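Uncharacterized protein YhfS (PDB 4J8L) is of unknown function but carries pyridoxal 5'-phosphate bound covalently to a lysine and belongs to the aminotransferase-like family of such enzymes. Local coordinates at residues Q7-I12 against K177-G182; Q16-L21 against G238-P243. All coordinates share one frame; numbering follows the deposited sequence.

How the interactions relate
Both contacts tie the N-terminal part of the chain to elements that come much later in sequence. Interaction 1 joins 7-12, the lead-in and first residues of helix 11-28, to the loop between strands 167-170 and 189-193 of the seven-stranded mixed sheet; interaction 2 sets the same helix, at 16-21, against 238-243 of the long helix 229-261. The segments alternate along the chain, and the two centres lie about 11 Å apart on one side of the molecule. Lys17 connects them: its NZ probably hydrogen-bonds to Ala179 O at 2.8 Å, and its CD packs on Leu9 CD1. Helix 11-28 thus lies against both the cofactor-binding fold and the helix leading to the C-terminal domain.

Interaction 1 (Q7-I12 against K177-G182); sequences QSLTII and KVARIG. With ACY (acetic acid), chain E.
Leu9 and Ser8 meet the backbone of Lys177 where both segments are loop, just before helix 11-28 begins. One direct hydrogen bond joins them, Leu9 N to Lys177 O at 3.1 Å; its N-H...O angle is 139°, and the nitrogen lies above the carbonyl plane. Ser8 CA brings a C-H toward the same oxygen, 3.5 Å away. The nearest CA atoms, those of Ser8 and Val178, are 5.4 Å apart. A water supplies a second bridge, giving a hydrogen to Gln7 O and accepting one from Ala179 N. Leu9 is the buried residue of the contact. With CG anti to its carbonyl carbon (chi1 -59°), its CD2 methyl lies 3.5 Å from Val178 C and equally close to Ala179 N, so the leucine covers the peptide link between those residues more than either side chain. Val178 CG1 approaches Gln7 O at 3.6 Å. An acetic acid molecule, probably from the crystallisation liquor, lies beside the junction: Ser8 OG donates to its OXT at 2.6 Å, while Lys177 CD passes 3.3 Å from its O. The lysine amine forms a salt bridge with Glu310, and Lys279 also bonds to Ser8 OG. Thr10 N-caps helix 11-28. The arrangement is a loop-to-loop junction that sets the N-terminal lead-in beside the strand-connecting loop of an aminotransferase-like, PLP-dependent fold.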
# COMPACT_ATOMS: atom_id res chain seq x y z
N GLN A 7 10.63 2.57 6.47
CA GLN A 7 10.80 2.96 7.86
C GLN A 7 9.45 3.11 8.56
O GLN A 7 8.67 4.01 8.23
CB GLN A 7 11.58 4.28 7.93
CG GLN A 7 11.80 4.81 9.34
CD GLN A 7 12.72 3.94 10.17
OE1 GLN A 7 12.36 3.50 11.26
NE2 GLN A 7 13.92 3.69 9.65
N SER A 8 9.18 2.25 9.54
CA SER A 8 7.90 2.26 10.25
C SER A 8 7.78 3.46 11.19
O SER A 8 8.77 3.94 11.74
CB SER A 8 7.74 0.99 11.09
OG SER A 8 7.84 -0.18 10.30
N LEU A 9 6.55 3.93 11.37
CA LEU A 9 6.29 4.96 12.37
C LEU A 9 6.36 4.37 13.77
O LEU A 9 5.95 3.22 14.00
CB LEU A 9 4.90 5.59 12.17
CG LEU A 9 4.68 6.26 10.81
CD1 LEU A 9 3.26 6.82 10.72
CD2 LEU A 9 5.70 7.36 10.56
N THR A 10 6.86 5.15 14.72
CA THR A 10 6.77 4.78 16.12
C THR A 10 5.33 5.00 16.59
O THR A 10 4.53 5.63 15.90
CB THR A 10 7.69 5.63 17.00
OG1 THR A 10 7.21 6.98 17.00
CG2 THR A 10 9.13 5.59 16.49
N ILE A 11 5.02 4.49 17.77
CA ILE A 11 3.70 4.71 18.35
C ILE A 11 3.41 6.20 18.53
O ILE A 11 2.30 6.66 18.25
CB ILE A 11 3.52 3.93 19.69
CG1 ILE A 11 2.11 4.11 20.23
CG2 ILE A 11 4.56 4.35 20.73
CD1 ILE A 11 1.07 3.52 19.31
N ILE A 12 4.41 6.96 18.98
CA ILE A 12 4.24 8.40 19.15
C ILE A 12 4.00 9.08 17.81
O ILE A 12 3.08 9.90 17.69
CB ILE A 12 5.46 9.07 19.82
CG1 ILE A 12 5.73 8.46 21.20
CG2 ILE A 12 5.23 10.57 19.95
CD1 ILE A 12 4.53 8.41 22.08
N LYS A 177 1.77 4.22 7.44
CA LYS A 177 2.79 3.38 8.04
C LYS A 177 4.18 4.01 7.94
O LYS A 177 5.13 3.56 8.60
CB LYS A 177 2.80 2.01 7.36
CG LYS A 177 1.54 1.19 7.62
CD LYS A 177 1.89 -0.28 7.49
CE LYS A 177 1.07 -0.95 6.43
NZ LYS A 177 1.69 -2.25 6.06
N VAL A 178 4.31 5.02 7.09
CA VAL A 178 5.55 5.78 6.93
C VAL A 178 5.28 7.27 7.05
O VAL A 178 4.13 7.72 7.05
CB VAL A 178 6.23 5.50 5.57
CG1 VAL A 178 6.51 4.00 5.40
CG2 VAL A 178 5.37 6.01 4.41
N ALA A 179 6.35 8.05 7.14
CA ALA A 179 6.20 9.49 7.38
C ALA A 179 5.51 10.23 6.22
O ALA A 179 4.67 11.11 6.45
CB ALA A 179 7.55 10.12 7.69
N ARG A 180 5.89 9.90 4.99
CA ARG A 180 5.38 10.62 3.82
C ARG A 180 5.01 9.68 2.67
O ARG A 180 5.84 8.90 2.22
CB ARG A 180 6.41 11.63 3.33
CG ARG A 180 6.71 12.77 4.31
CD ARG A 180 7.49 13.91 3.63
NE ARG A 180 8.83 13.50 3.22
CZ ARG A 180 9.61 14.22 2.41
NH1 ARG A 180 9.20 15.38 1.92
NH2 ARG A 180 10.82 13.76 2.09
N ILE A 181 3.77 9.75 2.21
CA ILE A 181 3.39 9.06 0.98
C ILE A 181 3.76 9.92 -0.23
O ILE A 181 4.21 11.05 -0.07
CB ILE A 181 1.90 8.65 0.95
CG1 ILE A 181 0.97 9.86 0.96
CG2 ILE A 181 1.57 7.78 2.15
CD1 ILE A 181 -0.49 9.49 0.68
N GLY A 182 3.59 9.38 -1.43
CA GLY A 182 4.09 10.02 -2.65
C GLY A 182 3.73 11.50 -2.80
O GLY A 182 4.61 12.33 -3.04
C ACY E . 5.67 -0.56 7.67
O ACY E . 4.96 -1.25 6.90
OXT ACY E . 5.76 -0.77 8.91
CH3 ACY E . 6.46 0.57 7.07
O HOH W 1 8.75 6.68 8.00

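Interaction 2 (Q16-L21 against G238-P243); sequences QKQFAL and GLVFAP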
# COMPACT_ATOMS: atom_id res chain seq x y z
N GLN A 16 0.41 11.02 16.32
CA GLN A 16 0.39 12.36 15.74
C GLN A 16 -0.29 12.36 14.38
O GLN A 16 -1.01 13.30 14.06
CB GLN A 16 1.80 12.94 15.66
CG GLN A 16 2.39 13.25 17.04
CD GLN A 16 1.55 14.24 17.83
OE1 GLN A 16 1.05 15.22 17.28
NE2 GLN A 16 1.38 13.97 19.12
N LYS A 17 -0.10 11.30 13.60
CA LYS A 17 -0.80 11.19 12.32
C LYS A 17 -2.29 11.00 12.53
O LYS A 17 -3.11 11.58 11.80
CB LYS A 17 -0.24 10.04 11.47
CG LYS A 17 1.05 10.40 10.78
CD LYS A 17 1.26 9.60 9.51
CE LYS A 17 2.56 10.00 8.85
NZ LYS A 17 2.57 11.40 8.35
N GLN A 18 -2.65 10.20 13.53
CA GLN A 18 -4.05 9.98 13.87
C GLN A 18 -4.67 11.33 14.26
O GLN A 18 -5.73 11.70 13.75
CB GLN A 18 -4.18 9.01 15.05
CG GLN A 18 -5.62 8.85 15.54
CD GLN A 18 -5.70 8.03 16.81
OE1 GLN A 18 -4.98 7.05 16.96
NE2 GLN A 18 -6.55 8.45 17.75
N PHE A 19 -3.99 12.05 15.14
CA PHE A 19 -4.54 13.32 15.65
C PHE A 19 -4.69 14.33 14.52
O PHE A 19 -5.67 15.07 14.47
CB PHE A 19 -3.66 13.91 16.76
CG PHE A 19 -3.49 13.01 17.97
CD1 PHE A 19 -4.43 12.03 18.28
CD2 PHE A 19 -2.37 13.14 18.78
CE1 PHE A 19 -4.26 11.22 19.39
CE2 PHE A 19 -2.19 12.33 19.89
CZ PHE A 19 -3.13 11.36 20.19
N ALA A 20 -3.72 14.35 13.61
CA ALA A 20 -3.74 15.33 12.53
C ALA A 20 -4.91 15.06 11.60
O ALA A 20 -5.55 15.99 11.10
CB ALA A 20 -2.41 15.34 11.78
N LEU A 21 -5.22 13.78 11.38
CA LEU A 21 -6.35 13.41 10.54
C LEU A 21 -7.66 13.80 11.22
O LEU A 21 -8.55 14.35 10.58
CB LEU A 21 -6.32 11.92 10.19
CG LEU A 21 -7.55 11.38 9.45
CD1 LEU A 21 -7.78 12.10 8.11
CD2 LEU A 21 -7.45 9.86 9.23
N GLY A 238 -11.64 3.92 9.08
CA GLY A 238 -10.54 2.97 8.96
C GLY A 238 -9.20 3.68 9.05
O GLY A 238 -8.28 3.22 9.74
N LEU A 239 -9.11 4.81 8.37
CA LEU A 239 -7.87 5.57 8.32
C LEU A 239 -7.47 6.11 9.68
O LEU A 239 -6.28 6.20 9.97
CB LEU A 239 -8.03 6.70 7.32
CG LEU A 239 -6.84 7.14 6.47
CD1 LEU A 239 -6.14 5.98 5.78
CD2 LEU A 239 -7.37 8.11 5.45
N VAL A 240 -8.44 6.51 10.50
CA VAL A 240 -8.15 6.99 11.85
C VAL A 240 -7.53 5.89 12.72
O VAL A 240 -6.64 6.16 13.54
CB VAL A 240 -9.41 7.57 12.55
CG1 VAL A 240 -9.17 7.83 14.02
CG2 VAL A 240 -9.86 8.86 11.84
N PHE A 241 -7.99 4.65 12.53
CA PHE A 241 -7.47 3.51 13.29
C PHE A 241 -6.11 3.03 12.74
O PHE A 241 -5.33 2.38 13.43
CB PHE A 241 -8.44 2.32 13.19
CG PHE A 241 -9.61 2.36 14.14
CD1 PHE A 241 -9.44 2.56 15.49
CD2 PHE A 241 -10.90 2.12 13.66
CE1 PHE A 241 -10.53 2.58 16.36
CE2 PHE A 241 -11.99 2.13 14.52
CZ PHE A 241 -11.80 2.37 15.87
N ALA A 242 -5.83 3.34 11.48
CA ALA A 242 -4.68 2.73 10.80
C ALA A 242 -3.29 3.00 11.40
O ALA A 242 -2.53 2.05 11.62
CB ALA A 242 -4.70 3.02 9.29
N PRO A 243 -2.94 4.27 11.66
CA PRO A 243 -1.53 4.47 12.04
C PRO A 243 -1.14 3.82 13.36
O PRO A 243 -0.13 3.12 13.39
CB PRO A 243 -1.37 6.01 12.06
CG PRO A 243 -2.74 6.57 12.09
CD PRO A 243 -3.65 5.55 11.46
O HOH W 2 -4.42 5.41 14.84
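Gln18 reaches over Val240 with the two side chains at about a right angle. CG stands anti to the backbone N (chi1 175°), which brings it 3.5 Å from Val240 O and 4.0 Å from Val240 CG1. The chain continues extended, and a water donates to both Gln18 OE1 and Val240 O, bridging the amide to the backbone. The helix kinks at Pro243, whose nitrogen makes no bond to the preceding turn. The proline ring itself faces helix 16-21, its CG 3.9 Å from Gln18 N, and its CB meets Lys17 CB. The two helical segments run nearly antiparallel, at 159° with axes 8.3 Å apart, so helix 11-28 packs along the long helix 229-261 that leads from the PLP-binding part of this aminotransferase-like chain towards its C-terminal domain. One turn on from Gln18, Leu21 crosses Val240 at a slant. Its CD2 methyl rests against two neighbours, 3.7 Å from both Val240 CG2 and Leu239 CB. Helix 50-62 adds Val58 and Ala62 against Leu21, and Leu59 against Leu239, and Met176 touches both leucines.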